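Local structure of tannase (Lactobacillus plantarum, 3WA7) at residues Y34-L45 / D135-V143. The protein hydrolyses the ester bonds of tannins to release gallic acid, probably as a serine esterase of the alpha/beta-hydrolase fold. Residues are numbered along the deposited sequence; the frame is centred on the assembly and turned at random.
Sequences YVQHPVAAIQVL and DMKAAIRYV
Tyr-34 lies alongside Ala-138 and Ala-139 of helix 131-145, and Tyr-34 CB packs against Tyr-142 CB at 3.9 Å. With chi1 at 58°, CG sits between the backbone N and carbonyl carbon, which turns the ring back along the helix toward Asp-135. Ala-139 CA lies over one face, offset to the rim, while Ala-138 CB meets the edge, 3.7 Å from Tyr-34 CE1. At the tip, Tyr-34 OH lies 3.4 Å from Asp-135 CB, but its hydrogen bond goes to Gly-112 O. Val-35 CG1 also touches Ala-138 CB, and a water donates to both Tyr-34 O and Ala-138 O. Gln-43 supplies the direct polar link: Gln-43 NE2 donates to the syn side of Asp-135 OD1 (2.7 Å, 151°), while Asp-135 OD2 pairs with Arg-114. Gln-43 OE1 accepts from Val-39 N (2.7 Å) and Ala-40 N, fixing the amide's rotation. A leucine in place of Gln-43 would probably leave both loop N-H groups and Asp-135 OD1 without this partner. Near the Tyr-142 end, Leu-45 CD2 reaches Tyr-142 CD2 at 3.8 Å. The buried contact thus joins the connection between antiparallel strands 22-33 and 44-50 to a helix flanking the central sheet, as helices do in the alpha/beta-hydrolase fold.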
ATOM      1  N   TYR A  34     -15.786   3.894  15.453  1.00 10.83           N
ATOM      2  CA  TYR A  34     -16.271   2.741  14.703  1.00  9.60           C
ATOM      3  C   TYR A  34     -16.204   1.382  15.399  1.00 10.39           C
ATOM      4  O   TYR A  34     -16.553   0.361  14.805  1.00  9.38           O
ATOM      5  CB  TYR A  34     -15.609   2.688  13.314  1.00  8.70           C
ATOM      6  CG  TYR A  34     -14.100   2.630  13.305  1.00  7.82           C
ATOM      7  CD1 TYR A  34     -13.426   1.443  13.584  1.00  8.28           C
ATOM      8  CD2 TYR A  34     -13.345   3.761  12.990  1.00  6.76           C
ATOM      9  CE1 TYR A  34     -12.031   1.381  13.548  1.00  9.86           C
ATOM     10  CE2 TYR A  34     -11.953   3.710  12.951  1.00  7.92           C
ATOM     11  CZ  TYR A  34     -11.303   2.518  13.230  1.00  7.74           C
ATOM     12  OH  TYR A  34      -9.926   2.460  13.190  1.00 10.24           O
ATOM     13  N   VAL A  35     -15.753   1.375  16.652  1.00  8.97           N
ATOM     14  CA  VAL A  35     -15.723   0.151  17.459  1.00 10.46           C
ATOM     15  C   VAL A  35     -16.278   0.529  18.830  1.00 12.08           C
ATOM     16  O   VAL A  35     -16.193   1.689  19.239  1.00 11.42           O
ATOM     17  CB  VAL A  35     -14.292  -0.442  17.638  1.00 10.56           C
ATOM     18  CG1 VAL A  35     -13.754  -0.921  16.296  1.00 10.80           C
ATOM     19  CG2 VAL A  35     -13.366   0.578  18.267  1.00 10.57           C
ATOM     20  N   GLN A  36     -16.854  -0.442  19.532  1.00 13.83           N
ATOM     21  CA  GLN A  36     -17.432  -0.189  20.849  1.00 15.66           C
ATOM     22  C   GLN A  36     -16.393   0.031  21.940  1.00 16.05           C
ATOM     23  O   GLN A  36     -16.620   0.798  22.880  1.00 16.60           O
ATOM     24  CB  GLN A  36     -18.337  -1.350  21.263  1.00 17.85           C
ATOM     25  CG  GLN A  36     -19.545  -1.552  20.374  1.00 23.35           C
ATOM     26  CD  GLN A  36     -20.443  -2.664  20.873  1.00 27.74           C
ATOM     27  OE1 GLN A  36     -20.945  -2.615  21.997  1.00 30.17           O
ATOM     28  NE2 GLN A  36     -20.648  -3.677  20.041  1.00 30.54           N
ATOM     29  N   HIS A  37     -15.251  -0.640  21.822  1.00 15.07           N
ATOM     30  CA  HIS A  37     -14.206  -0.513  22.826  1.00 15.22           C
ATOM     31  C   HIS A  37     -12.861  -0.101  22.234  1.00 15.23           C
ATOM     32  O   HIS A  37     -11.922  -0.897  22.182  1.00 14.74           O
ATOM     33  CB  HIS A  37     -14.063  -1.836  23.584  1.00 16.59           C
ATOM     34  CG  HIS A  37     -15.371  -2.420  24.018  1.00 18.17           C
ATOM     35  ND1 HIS A  37     -15.875  -3.592  23.493  1.00 19.08           N
ATOM     36  CD2 HIS A  37     -16.298  -1.974  24.899  1.00 17.49           C
ATOM     37  CE1 HIS A  37     -17.056  -3.841  24.032  1.00 18.45           C
ATOM     38  NE2 HIS A  37     -17.336  -2.875  24.887  1.00 18.35           N
ATOM     39  N   PRO A  38     -12.752   1.159  21.780  1.00 14.96           N
ATOM     40  CA  PRO A  38     -11.507   1.659  21.196  1.00 14.86           C
ATOM     41  C   PRO A  38     -10.401   1.779  22.242  1.00 15.04           C
ATOM     42  O   PRO A  38     -10.675   2.013  23.419  1.00 16.09           O
ATOM     43  CB  PRO A  38     -11.916   3.016  20.630  1.00 15.17           C
ATOM     44  CG  PRO A  38     -12.970   3.469  21.601  1.00 15.64           C
ATOM     45  CD  PRO A  38     -13.788   2.208  21.786  1.00 14.81           C
ATOM     46  N   VAL A  39      -9.156   1.621  21.809  1.00 14.62           N
ATOM     47  CA  VAL A  39      -8.017   1.720  22.714  1.00 14.03           C
ATOM     48  C   VAL A  39      -7.163   2.945  22.404  1.00 13.36           C
ATOM     49  O   VAL A  39      -6.230   3.266  23.141  1.00 14.88           O
ATOM     50  CB  VAL A  39      -7.128   0.459  22.630  1.00 15.93           C
ATOM     51  CG1 VAL A  39      -7.907  -0.754  23.114  1.00 15.10           C
ATOM     52  CG2 VAL A  39      -6.655   0.246  21.194  1.00 15.38           C
ATOM     53  N   ALA A  40      -7.488   3.631  21.312  1.00 12.82           N
ATOM     54  CA  ALA A  40      -6.749   4.818  20.905  1.00 11.95           C
ATOM     55  C   ALA A  40      -7.683   5.840  20.267  1.00 11.48           C
ATOM     56  O   ALA A  40      -8.630   5.479  19.575  1.00  9.63           O
ATOM     57  CB  ALA A  40      -5.644   4.434  19.927  1.00 12.65           C
ATOM     58  N   ALA A  41      -7.398   7.117  20.494  1.00 12.47           N
ATOM     59  CA  ALA A  41      -8.222   8.201  19.968  1.00 12.95           C
ATOM     60  C   ALA A  41      -8.302   8.231  18.446  1.00 12.18           C
ATOM     61  O   ALA A  41      -9.296   8.683  17.882  1.00 13.23           O
ATOM     62  CB  ALA A  41      -7.705   9.542  20.486  1.00 13.41           C
ATOM     63  N   ILE A  42      -7.259   7.742  17.785  1.00 12.05           N
ATOM     64  CA  ILE A  42      -7.219   7.746  16.327  1.00 11.33           C
ATOM     65  C   ILE A  42      -8.278   6.843  15.692  1.00 10.57           C
ATOM     66  O   ILE A  42      -8.576   6.973  14.501  1.00 11.34           O
ATOM     67  CB  ILE A  42      -5.816   7.325  15.823  1.00 10.24           C
ATOM     68  CG1 ILE A  42      -5.652   7.716  14.352  1.00 11.92           C
ATOM     69  CG2 ILE A  42      -5.619   5.822  16.012  1.00 10.72           C
ATOM     70  CD1 ILE A  42      -4.243   7.525  13.821  1.00  9.93           C
ATOM     71  N   GLN A  43      -8.859   5.945  16.486  1.00  9.46           N
ATOM     72  CA  GLN A  43      -9.866   5.016  15.983  1.00  8.42           C
ATOM     73  C   GLN A  43     -11.254   5.618  15.761  1.00  9.44           C
ATOM     74  O   GLN A  43     -12.220   5.267  16.443  1.00  9.63           O
ATOM     75  CB  GLN A  43      -9.973   3.796  16.908  1.00  9.80           C
ATOM     76  CG  GLN A  43      -8.722   2.926  16.929  1.00 10.41           C
ATOM     77  CD  GLN A  43      -8.846   1.755  17.883  1.00 11.31           C
ATOM     78  OE1 GLN A  43      -8.975   1.940  19.093  1.00 13.65           O
ATOM     79  NE2 GLN A  43      -8.814   0.543  17.342  1.00 10.05           N
ATOM     80  N   VAL A  44     -11.337   6.530  14.798  1.00  9.43           N
ATOM     81  CA  VAL A  44     -12.589   7.172  14.425  1.00  8.71           C
ATOM     82  C   VAL A  44     -12.560   7.285  12.909  1.00  7.83           C
ATOM     83  O   VAL A  44     -11.501   7.141  12.293  1.00  6.83           O
ATOM     84  CB  VAL A  44     -12.738   8.596  15.028  1.00  9.84           C
ATOM     85  CG1 VAL A  44     -12.840   8.511  16.544  1.00 11.03           C
ATOM     86  CG2 VAL A  44     -11.567   9.478  14.609  1.00  9.37           C
ATOM     87  N   LEU A  45     -13.713   7.513  12.300  1.00  7.71           N
ATOM     88  CA  LEU A  45     -13.759   7.654  10.853  1.00  7.69           C
ATOM     89  C   LEU A  45     -14.617   8.846  10.462  1.00  7.56           C
ATOM     90  O   LEU A  45     -15.433   9.326  11.258  1.00  6.86           O
ATOM     91  CB  LEU A  45     -14.277   6.360  10.198  1.00  8.49           C
ATOM     92  CG  LEU A  45     -15.648   5.769  10.552  1.00  8.73           C
ATOM     93  CD1 LEU A  45     -16.759   6.591   9.914  1.00  9.48           C
ATOM     94  CD2 LEU A  45     -15.725   4.334  10.046  1.00  9.16           C
ATOM     95  N   ASP A 135      -7.854  -2.485  12.342  1.00  4.30           N
ATOM     96  CA  ASP A 135      -8.602  -1.228  12.283  1.00  6.18           C
ATOM     97  C   ASP A 135      -9.252  -1.019  10.920  1.00  5.68           C
ATOM     98  O   ASP A 135     -10.387  -0.560  10.837  1.00  5.63           O
ATOM     99  CB  ASP A 135      -7.704  -0.029  12.601  1.00  7.42           C
ATOM    100  CG  ASP A 135      -7.460   0.143  14.089  1.00  8.56           C
ATOM    101  OD1 ASP A 135      -8.161  -0.508  14.896  1.00  8.17           O
ATOM    102  OD2 ASP A 135      -6.574   0.941  14.454  1.00  7.01           O
HETATM  103  N   MSE A 136      -8.533  -1.346   9.850  1.00  5.69           N
HETATM  104  CA  MSE A 136      -9.094  -1.188   8.512  1.00  5.03           C
HETATM  105  C   MSE A 136     -10.332  -2.078   8.384  1.00  4.20           C
HETATM  106  O   MSE A 136     -11.355  -1.665   7.836  1.00  3.83           O
HETATM  107  CB  MSE A 136      -8.060  -1.572   7.448  1.00  6.42           C
HETATM  108  CG  MSE A 136      -8.471  -1.217   6.024  1.00  7.23           C
HETATM  109 SE   MSE A 136      -8.593   0.699   5.730  1.00 15.29          SE
HETATM  110  CE  MSE A 136     -10.520   0.895   5.733  1.00  8.00           C
ATOM    111  N   LYS A 137     -10.242  -3.294   8.912  1.00  4.82           N
ATOM    112  CA  LYS A 137     -11.360  -4.229   8.850  1.00  5.11           C
ATOM    113  C   LYS A 137     -12.526  -3.763   9.716  1.00  5.61           C
ATOM    114  O   LYS A 137     -13.688  -3.906   9.328  1.00  5.73           O
ATOM    115  CB  LYS A 137     -10.910  -5.628   9.285  1.00  4.66           C
ATOM    116  CG  LYS A 137     -10.095  -6.376   8.233  1.00  3.95           C
ATOM    117  CD  LYS A 137      -9.430  -7.626   8.815  1.00  3.82           C
ATOM    118  CE  LYS A 137      -8.757  -8.458   7.724  1.00  5.54           C
ATOM    119  NZ  LYS A 137      -9.759  -9.046   6.791  1.00  6.90           N
ATOM    120  N   ALA A 138     -12.221  -3.215  10.889  1.00  5.18           N
ATOM    121  CA  ALA A 138     -13.271  -2.727  11.779  1.00  5.48           C
ATOM    122  C   ALA A 138     -14.029  -1.599  11.088  1.00  5.57           C
ATOM    123  O   ALA A 138     -15.254  -1.516  11.179  1.00  7.12           O
ATOM    124  CB  ALA A 138     -12.672  -2.226  13.089  1.00  5.75           C
ATOM    125  N   ALA A 139     -13.294  -0.730  10.398  1.00  5.23           N
ATOM    126  CA  ALA A 139     -13.915   0.385   9.690  1.00  5.24           C
ATOM    127  C   ALA A 139     -14.803  -0.143   8.567  1.00  5.12           C
ATOM    128  O   ALA A 139     -15.902   0.362   8.346  1.00  5.95           O
ATOM    129  CB  ALA A 139     -12.847   1.314   9.127  1.00  6.69           C
ATOM    130  N   ILE A 140     -14.323  -1.155   7.852  1.00  4.60           N
ATOM    131  CA  ILE A 140     -15.107  -1.750   6.779  1.00  4.40           C
ATOM    132  C   ILE A 140     -16.372  -2.386   7.361  1.00  6.49           C
ATOM    133  O   ILE A 140     -17.458  -2.238   6.802  1.00  8.83           O
ATOM    134  CB  ILE A 140     -14.295  -2.820   6.024  1.00  3.97           C
ATOM    135  CG1 ILE A 140     -13.115  -2.147   5.319  1.00  3.53           C
ATOM    136  CG2 ILE A 140     -15.193  -3.560   5.023  1.00  4.71           C
ATOM    137  CD1 ILE A 140     -12.097  -3.125   4.732  1.00  4.85           C
ATOM    138  N   ARG A 141     -16.242  -3.088   8.484  1.00  6.64           N
ATOM    139  CA  ARG A 141     -17.415  -3.708   9.099  1.00  6.50           C
ATOM    140  C   ARG A 141     -18.429  -2.648   9.518  1.00  6.61           C
ATOM    141  O   ARG A 141     -19.633  -2.855   9.388  1.00  8.20           O
ATOM    142  CB  ARG A 141     -17.014  -4.561  10.307  1.00  6.76           C
ATOM    143  CG  ARG A 141     -16.153  -5.740   9.916  1.00  6.97           C
ATOM    144  CD  ARG A 141     -15.993  -6.754  11.031  1.00  9.07           C
ATOM    145  NE  ARG A 141     -15.313  -7.933  10.510  1.00  9.66           N
ATOM    146  CZ  ARG A 141     -15.257  -9.109  11.122  1.00 10.51           C
ATOM    147  NH1 ARG A 141     -15.843  -9.284  12.300  1.00 12.39           N
ATOM    148  NH2 ARG A 141     -14.619 -10.118  10.543  1.00 12.28           N
ATOM    149  N   TYR A 142     -17.942  -1.514  10.013  1.00  7.14           N
ATOM    150  CA  TYR A 142     -18.832  -0.430  10.423  1.00  8.09           C
ATOM    151  C   TYR A 142     -19.650   0.029   9.218  1.00  8.09           C
ATOM    152  O   TYR A 142     -20.864   0.201   9.305  1.00  7.83           O
ATOM    153  CB  TYR A 142     -18.035   0.761  10.963  1.00  8.18           C
ATOM    154  CG  TYR A 142     -18.915   1.927  11.362  1.00  8.58           C
ATOM    155  CD1 TYR A 142     -19.496   1.985  12.630  1.00  9.47           C
ATOM    156  CD2 TYR A 142     -19.224   2.934  10.446  1.00  8.67           C
ATOM    157  CE1 TYR A 142     -20.369   3.018  12.974  1.00  9.51           C
ATOM    158  CE2 TYR A 142     -20.096   3.969  10.779  1.00 10.10           C
ATOM    159  CZ  TYR A 142     -20.666   4.001  12.041  1.00  8.75           C
ATOM    160  OH  TYR A 142     -21.545   5.007  12.360  1.00  8.98           O
ATOM    161  N   VAL A 143     -18.971   0.229   8.096  1.00  7.34           N
ATOM    162  CA  VAL A 143     -19.632   0.673   6.873  1.00  7.10           C
ATOM    163  C   VAL A 143     -20.676  -0.328   6.390  1.00  8.29           C
ATOM    164  O   VAL A 143     -21.827   0.038   6.141  1.00  9.43           O
ATOM    165  CB  VAL A 143     -18.604   0.913   5.743  1.00  5.17           C
ATOM    166  CG1 VAL A 143     -19.319   1.136   4.410  1.00  5.78           C
ATOM    167  CG2 VAL A 143     -17.743   2.118   6.079  1.00  5.19           C
TER
HETATM  168  O   HOH W   1     -16.662  -1.989  13.465  1.00 10.28           O